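Local coordinates for flagellar biosynthetic protein FlhB (Aquifex aeolicus, PDB 3B1S), which probably acts in the flagellar type III export apparatus and in formation of the basal-body rod, represented here by its C-terminal domain, at residues D15-V20 with K66-V71; S40-R45 with A76-K81. One frame throughout, in Å; residues are numbered along the deposited sequence.

How the interactions relate
Helix 68-84 takes part in both interactions, meeting a different partner at each of two places along its length. Interaction 1 joins its first turn to the loop leading into strand 19-25, and three of its four touching residues are buried. Interaction 2 lies further along the same helix, where Val78 meets the segment entering strand 43-45 at the surface of the domain, beside a second protein chain. The two centres are about 15 Å apart. Both contacts are apolar, with no hydrogen bond across either. The first is made of two separate pairs, one including an aromatic ring; in the second, one branched valine serves two partners.

Interaction 1: residues D15-V20 with K66-V71; sequences DKAPVV and KFYKAV
Ala17 and Pro18, consecutive residues of the loop before strand 19-25, meet Tyr68 and Val71, which are one helical turn apart. The contact therefore consists of two neighbouring pairs. In the first, the methyl of Ala17 approaches the ring of Tyr68 obliquely, near its hydroxyl end: Ala17 CB is 3.5 Å from Tyr68 CE2 and 3.8 Å from Tyr68 OH. The tyrosine reaches it because chi1 of -61° sets CG opposite the carbonyl carbon, and the long ring then spans the distance to the loop. Its CA stays 7.6 Å from the CA of Ala17.

In the second pair, Pro18 and Val71 point at each other tip to tip. Pro18 CG lies 3.5 Å from Val71 CG1, with Pro18 CB a little further from the same methyl. Val71 offers that branch because CG1 stands trans to its own backbone N (chi1 165°). No hydrogen bond crosses between the segments; the union is apolar, burying 149 Å² in all.

The loop has its own backbone anchors, Pro18 bonding to Ile63 and, once the strand has begun, Val19 to Lys9. Val71 also touches Leu8 of strand 4-9, while Tyr68 rests on Ile63. The start of helix 68-84 is thus packed against one end of the two-stranded antiparallel sheet, and Phe67 and Ala70 turn to helix 47-53.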
loop_
_atom_site.group_PDB
_atom_site.type_symbol
_atom_site.label_atom_id
_atom_site.label_comp_id
_atom_site.label_asym_id
_atom_site.label_seq_id
_atom_site.Cartn_x
_atom_site.Cartn_y
_atom_site.Cartn_z
ATOM N N ASP D 15 -3.578 -9.008 -13.069
ATOM C CA ASP D 15 -4.519 -8.608 -12.011
ATOM C C ASP D 15 -5.812 -7.954 -12.527
ATOM O O ASP D 15 -5.788 -6.919 -13.197
ATOM C CB ASP D 15 -3.846 -7.689 -10.957
ATOM C CG ASP D 15 -2.402 -8.090 -10.620
ATOM O OD1 ASP D 15 -2.104 -8.166 -9.405
ATOM O OD2 ASP D 15 -1.566 -8.302 -11.545
ATOM N N LYS D 16 -6.940 -8.564 -12.188
ATOM C CA LYS D 16 -8.230 -7.975 -12.512
ATOM C C LYS D 16 -8.372 -6.633 -11.808
ATOM O O LYS D 16 -8.996 -5.702 -12.325
ATOM C CB LYS D 16 -9.391 -8.927 -12.161
ATOM C CG LYS D 16 -9.633 -9.987 -13.263
ATOM C CD LYS D 16 -11.026 -10.653 -13.197
ATOM C CE LYS D 16 -11.144 -11.758 -14.282
ATOM N NZ LYS D 16 -12.511 -12.372 -14.412
ATOM N N ALA D 17 -7.764 -6.552 -10.635
ATOM C CA ALA D 17 -7.789 -5.364 -9.810
ATOM C C ALA D 17 -6.461 -5.219 -9.037
ATOM O O ALA D 17 -5.629 -6.135 -9.056
ATOM C CB ALA D 17 -9.002 -5.398 -8.864
ATOM N N PRO D 18 -6.240 -4.048 -8.405
ATOM C CA PRO D 18 -5.093 -3.812 -7.509
ATOM C C PRO D 18 -5.056 -4.649 -6.194
ATOM O O PRO D 18 -6.010 -4.654 -5.415
ATOM C CB PRO D 18 -5.224 -2.325 -7.198
ATOM C CG PRO D 18 -5.967 -1.765 -8.384
ATOM C CD PRO D 18 -6.936 -2.785 -8.730
ATOM N N VAL D 19 -3.942 -5.348 -5.998
ATOM C CA VAL D 19 -3.605 -6.084 -4.789
ATOM C C VAL D 19 -2.973 -5.127 -3.767
ATOM O O VAL D 19 -2.032 -4.420 -4.087
ATOM C CB VAL D 19 -2.529 -7.181 -5.107
ATOM C CG1 VAL D 19 -2.345 -8.147 -3.953
ATOM C CG2 VAL D 19 -2.888 -7.951 -6.347
ATOM N N VAL D 20 -3.459 -5.122 -2.533
ATOM C CA VAL D 20 -2.808 -4.349 -1.481
ATOM C C VAL D 20 -1.565 -5.072 -1.016
ATOM O O VAL D 20 -1.674 -6.093 -0.382
ATOM C CB VAL D 20 -3.705 -4.219 -0.250
ATOM C CG1 VAL D 20 -3.115 -3.215 0.725
ATOM C CG2 VAL D 20 -5.130 -3.859 -0.640
ATOM N N LYS D 66 -15.900 -2.093 -5.082
ATOM C CA LYS D 66 -16.338 -0.754 -4.808
ATOM C C LYS D 66 -15.272 0.255 -5.073
ATOM O O LYS D 66 -15.514 1.234 -5.744
ATOM C CB LYS D 66 -16.622 -0.633 -3.329
ATOM C CG LYS D 66 -16.192 0.703 -2.791
ATOM C CD LYS D 66 -17.108 1.212 -1.696
ATOM C CE LYS D 66 -17.206 2.733 -1.738
ATOM N NZ LYS D 66 -18.127 3.320 -0.729
ATOM N N PHE D 67 -14.060 -0.013 -4.656
ATOM C CA PHE D 67 -13.009 0.965 -4.832
ATOM C C PHE D 67 -12.606 1.178 -6.263
ATOM O O PHE D 67 -11.788 2.018 -6.530
ATOM C CB PHE D 67 -11.777 0.578 -4.052
ATOM C CG PHE D 67 -11.898 0.823 -2.603
ATOM C CD1 PHE D 67 -12.018 2.096 -2.124
ATOM C CD2 PHE D 67 -11.880 -0.218 -1.714
ATOM C CE1 PHE D 67 -12.121 2.321 -0.802
ATOM C CE2 PHE D 67 -11.987 0.008 -0.389
ATOM C CZ PHE D 67 -12.106 1.272 0.069
ATOM N N TYR D 68 -13.085 0.375 -7.186
ATOM C CA TYR D 68 -12.515 0.451 -8.525
ATOM C C TYR D 68 -12.614 1.875 -9.047
ATOM O O TYR D 68 -11.773 2.301 -9.835
ATOM C CB TYR D 68 -13.145 -0.535 -9.488
ATOM C CG TYR D 68 -12.977 -1.984 -9.102
ATOM C CD1 TYR D 68 -13.783 -2.965 -9.682
ATOM C CD2 TYR D 68 -12.043 -2.383 -8.151
ATOM C CE1 TYR D 68 -13.656 -4.324 -9.345
ATOM C CE2 TYR D 68 -11.913 -3.740 -7.803
ATOM C CZ TYR D 68 -12.731 -4.700 -8.408
ATOM O OH TYR D 68 -12.631 -6.027 -8.084
ATOM N N LYS D 69 -13.557 2.626 -8.513
ATOM C CA LYS D 69 -13.764 3.996 -8.930
ATOM C C LYS D 69 -12.649 5.002 -8.699
ATOM O O LYS D 69 -12.287 5.738 -9.592
ATOM C CB LYS D 69 -14.966 4.532 -8.168
ATOM C CG LYS D 69 -14.711 4.709 -6.677
ATOM C CD LYS D 69 -15.759 5.599 -6.021
ATOM C CE LYS D 69 -16.898 4.808 -5.399
ATOM N NZ LYS D 69 -18.041 5.680 -5.036
ATOM N N ALA D 70 -12.088 5.028 -7.509
ATOM C CA ALA D 70 -11.094 6.052 -7.174
ATOM C C ALA D 70 -9.662 5.602 -7.424
ATOM O O ALA D 70 -8.773 6.442 -7.629
ATOM C CB ALA D 70 -11.283 6.549 -5.721
ATOM N N VAL D 71 -9.458 4.286 -7.403
ATOM C CA VAL D 71 -8.137 3.687 -7.530
ATOM C C VAL D 71 -7.711 3.780 -8.965
ATOM O O VAL D 71 -6.557 4.085 -9.260
ATOM C CB VAL D 71 -8.129 2.195 -7.049
ATOM C CG1 VAL D 71 -6.882 1.446 -7.512
ATOM C CG2 VAL D 71 -8.248 2.136 -5.550
#

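Interaction 2: residues S40-R45 with A76-K81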
loop_
_atom_site.group_PDB
_atom_site.type_symbol
_atom_site.label_atom_id
_atom_site.label_comp_id
_atom_site.label_asym_id
_atom_site.label_seq_id
_atom_site.Cartn_x
_atom_site.Cartn_y
_atom_site.Cartn_z
ATOM N N SER D 40 11.541 4.198 -7.125
ATOM C CA SER D 40 10.918 5.087 -8.109
ATOM C C SER D 40 9.461 4.691 -8.395
ATOM O O SER D 40 8.929 4.896 -9.503
ATOM C CB SER D 40 11.759 5.160 -9.391
ATOM O OG SER D 40 13.109 5.482 -9.076
ATOM N N ILE D 41 8.832 4.120 -7.376
ATOM C CA ILE D 41 7.421 3.816 -7.384
ATOM C C ILE D 41 6.696 5.113 -6.971
ATOM O O ILE D 41 6.959 5.669 -5.900
ATOM C CB ILE D 41 7.132 2.564 -6.460
ATOM C CG1 ILE D 41 7.703 1.287 -7.107
ATOM C CG2 ILE D 41 5.671 2.401 -6.165
ATOM C CD1 ILE D 41 8.274 0.260 -6.140
ATOM N N PRO D 42 5.696 5.485 -7.740
ATOM C CA PRO D 42 4.939 6.712 -7.570
ATOM C C PRO D 42 4.208 6.728 -6.283
ATOM O O PRO D 42 3.971 5.710 -5.709
ATOM C CB PRO D 42 3.927 6.615 -8.676
ATOM C CG PRO D 42 4.608 5.889 -9.723
ATOM C CD PRO D 42 5.665 5.039 -9.132
ATOM N N VAL D 43 3.897 7.911 -5.813
ATOM C CA VAL D 43 3.366 8.082 -4.497
ATOM C C VAL D 43 2.356 9.209 -4.575
ATOM O O VAL D 43 2.665 10.323 -4.958
ATOM C CB VAL D 43 4.504 8.453 -3.495
ATOM C CG1 VAL D 43 3.966 8.664 -2.071
ATOM C CG2 VAL D 43 5.625 7.413 -3.519
ATOM N N VAL D 44 1.136 8.939 -4.176
ATOM C CA VAL D 44 0.099 9.897 -4.434
ATOM C C VAL D 44 -0.558 10.361 -3.144
ATOM O O VAL D 44 -0.936 9.545 -2.298
ATOM C CB VAL D 44 -0.877 9.307 -5.477
ATOM C CG1 VAL D 44 -2.084 10.213 -5.707
ATOM C CG2 VAL D 44 -0.106 9.079 -6.791
ATOM N N ARG D 45 -0.706 11.659 -2.994
ATOM C CA ARG D 45 -1.319 12.162 -1.807
ATOM C C ARG D 45 -2.784 12.333 -1.964
ATOM O O ARG D 45 -3.242 13.281 -2.553
ATOM C CB ARG D 45 -0.766 13.523 -1.485
ATOM C CG ARG D 45 -0.073 13.581 -0.173
ATOM C CD ARG D 45 0.077 14.991 0.260
ATOM N NE ARG D 45 0.553 15.072 1.625
ATOM C CZ ARG D 45 1.193 16.123 2.102
ATOM N NH1 ARG D 45 1.425 17.158 1.319
ATOM N NH2 ARG D 45 1.605 16.136 3.352
ATOM N N ALA D 76 -4.602 5.892 -13.306
ATOM C CA ALA D 76 -4.683 6.668 -14.519
ATOM C C ALA D 76 -3.804 7.912 -14.399
ATOM O O ALA D 76 -2.879 8.100 -15.205
ATOM C CB ALA D 76 -6.110 7.037 -14.810
ATOM N N TYR D 77 -3.980 8.698 -13.361
ATOM C CA TYR D 77 -3.179 9.886 -13.291
ATOM C C TYR D 77 -1.738 9.511 -13.273
ATOM O O TYR D 77 -0.945 10.034 -14.011
ATOM C CB TYR D 77 -3.450 10.610 -11.995
ATOM C CG TYR D 77 -3.361 12.094 -12.120
ATOM C CD1 TYR D 77 -4.439 12.889 -11.818
ATOM C CD2 TYR D 77 -2.217 12.697 -12.574
ATOM C CE1 TYR D 77 -4.372 14.240 -11.951
ATOM C CE2 TYR D 77 -2.143 14.046 -12.715
ATOM C CZ TYR D 77 -3.222 14.817 -12.400
ATOM O OH TYR D 77 -3.169 16.188 -12.526
ATOM N N VAL D 78 -1.392 8.554 -12.458
ATOM C CA VAL D 78 -0.006 8.160 -12.407
ATOM C C VAL D 78 0.553 7.883 -13.790
ATOM O O VAL D 78 1.627 8.368 -14.115
ATOM C CB VAL D 78 0.226 6.971 -11.462
ATOM C CG1 VAL D 78 1.507 6.262 -11.820
ATOM C CG2 VAL D 78 0.257 7.446 -10.035
ATOM N N MET D 79 -0.184 7.133 -14.599
ATOM C CA MET D 79 0.310 6.701 -15.916
ATOM C C MET D 79 0.242 7.784 -17.019
ATOM O O MET D 79 1.077 7.822 -17.928
ATOM C CB MET D 79 -0.448 5.460 -16.378
ATOM C CG MET D 79 -0.015 4.131 -15.792
ATOM S SD MET D 79 -1.418 3.013 -16.056
ATOM C CE MET D 79 -0.600 1.423 -16.361
ATOM N N PHE D 80 -0.713 8.690 -16.912
ATOM C CA PHE D 80 -0.736 9.790 -17.836
ATOM C C PHE D 80 0.502 10.632 -17.632
ATOM O O PHE D 80 1.309 10.778 -18.518
ATOM C CB PHE D 80 -1.955 10.623 -17.476
ATOM C CG PHE D 80 -2.110 11.882 -18.263
ATOM C CD1 PHE D 80 -1.911 11.901 -19.618
ATOM C CD2 PHE D 80 -2.525 13.041 -17.641
ATOM C CE1 PHE D 80 -2.083 13.052 -20.319
ATOM C CE2 PHE D 80 -2.696 14.193 -18.344
ATOM C CZ PHE D 80 -2.474 14.198 -19.680
ATOM N N LYS D 81 0.792 10.967 -16.398
ATOM C CA LYS D 81 1.977 11.740 -16.191
ATOM C C LYS D 81 3.192 11.019 -16.703
ATOM O O LYS D 81 3.977 11.609 -17.394
ATOM C CB LYS D 81 2.175 12.001 -14.714
ATOM C CG LYS D 81 0.986 12.577 -14.041
ATOM C CD LYS D 81 1.304 12.886 -12.616
ATOM C CE LYS D 81 2.588 13.667 -12.493
ATOM N NZ LYS D 81 2.775 14.215 -11.138
#
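Strand 43-45, which joins a beta sheet running across two chains, packs here on the C-terminal helix. Residues 43-45 pair in parallel with a strand of another protein chain, so the sheet runs on across the interface. The deposited chain begins with Pro-Thr-His, as expected after the self-cleavage at Asn-Pro-Thr-His known in the FlhB/YscU family, and that partner is consistent with the fragment upstream of the cut. Helix 27-39 ends just before this strand in a Schellman motif, with Ser40 at a positive phi of 64°, and Ile41 and Pro42 carry the chain on into the strand.

Across from it, Val78 of helix 68-84 is the one helical residue that makes the contact. With chi1 at 158°, its CG1 lies trans to the backbone N and its CG2 trans to the carbonyl carbon, and the nearest neighbour differs for each branch. CG1 goes to the proline ring, 3.8 Å from Pro42 CG, and the two side chains cross at about a right angle. CG2 goes to the strand, 3.6 Å from Val44 CG2, the branch that Val44 holds beside its own backbone N. Val43, between them, points its side chain away from the helix, in the alternation of an extended chain, and packs on a polar side chain of the other chain.

The helix keeps its regular bonding here, Phe80 N to Ala76 O at 2.8 Å and Lys81 N to Tyr77 O at 3.1 Å. The backbones come closest at Pro42 and Val78, whose CA atoms are 7.1 Å apart. There Pro42 CB faces the fork of the valine, 4.0 Å from both Val78 CG1 and Val78 CG2.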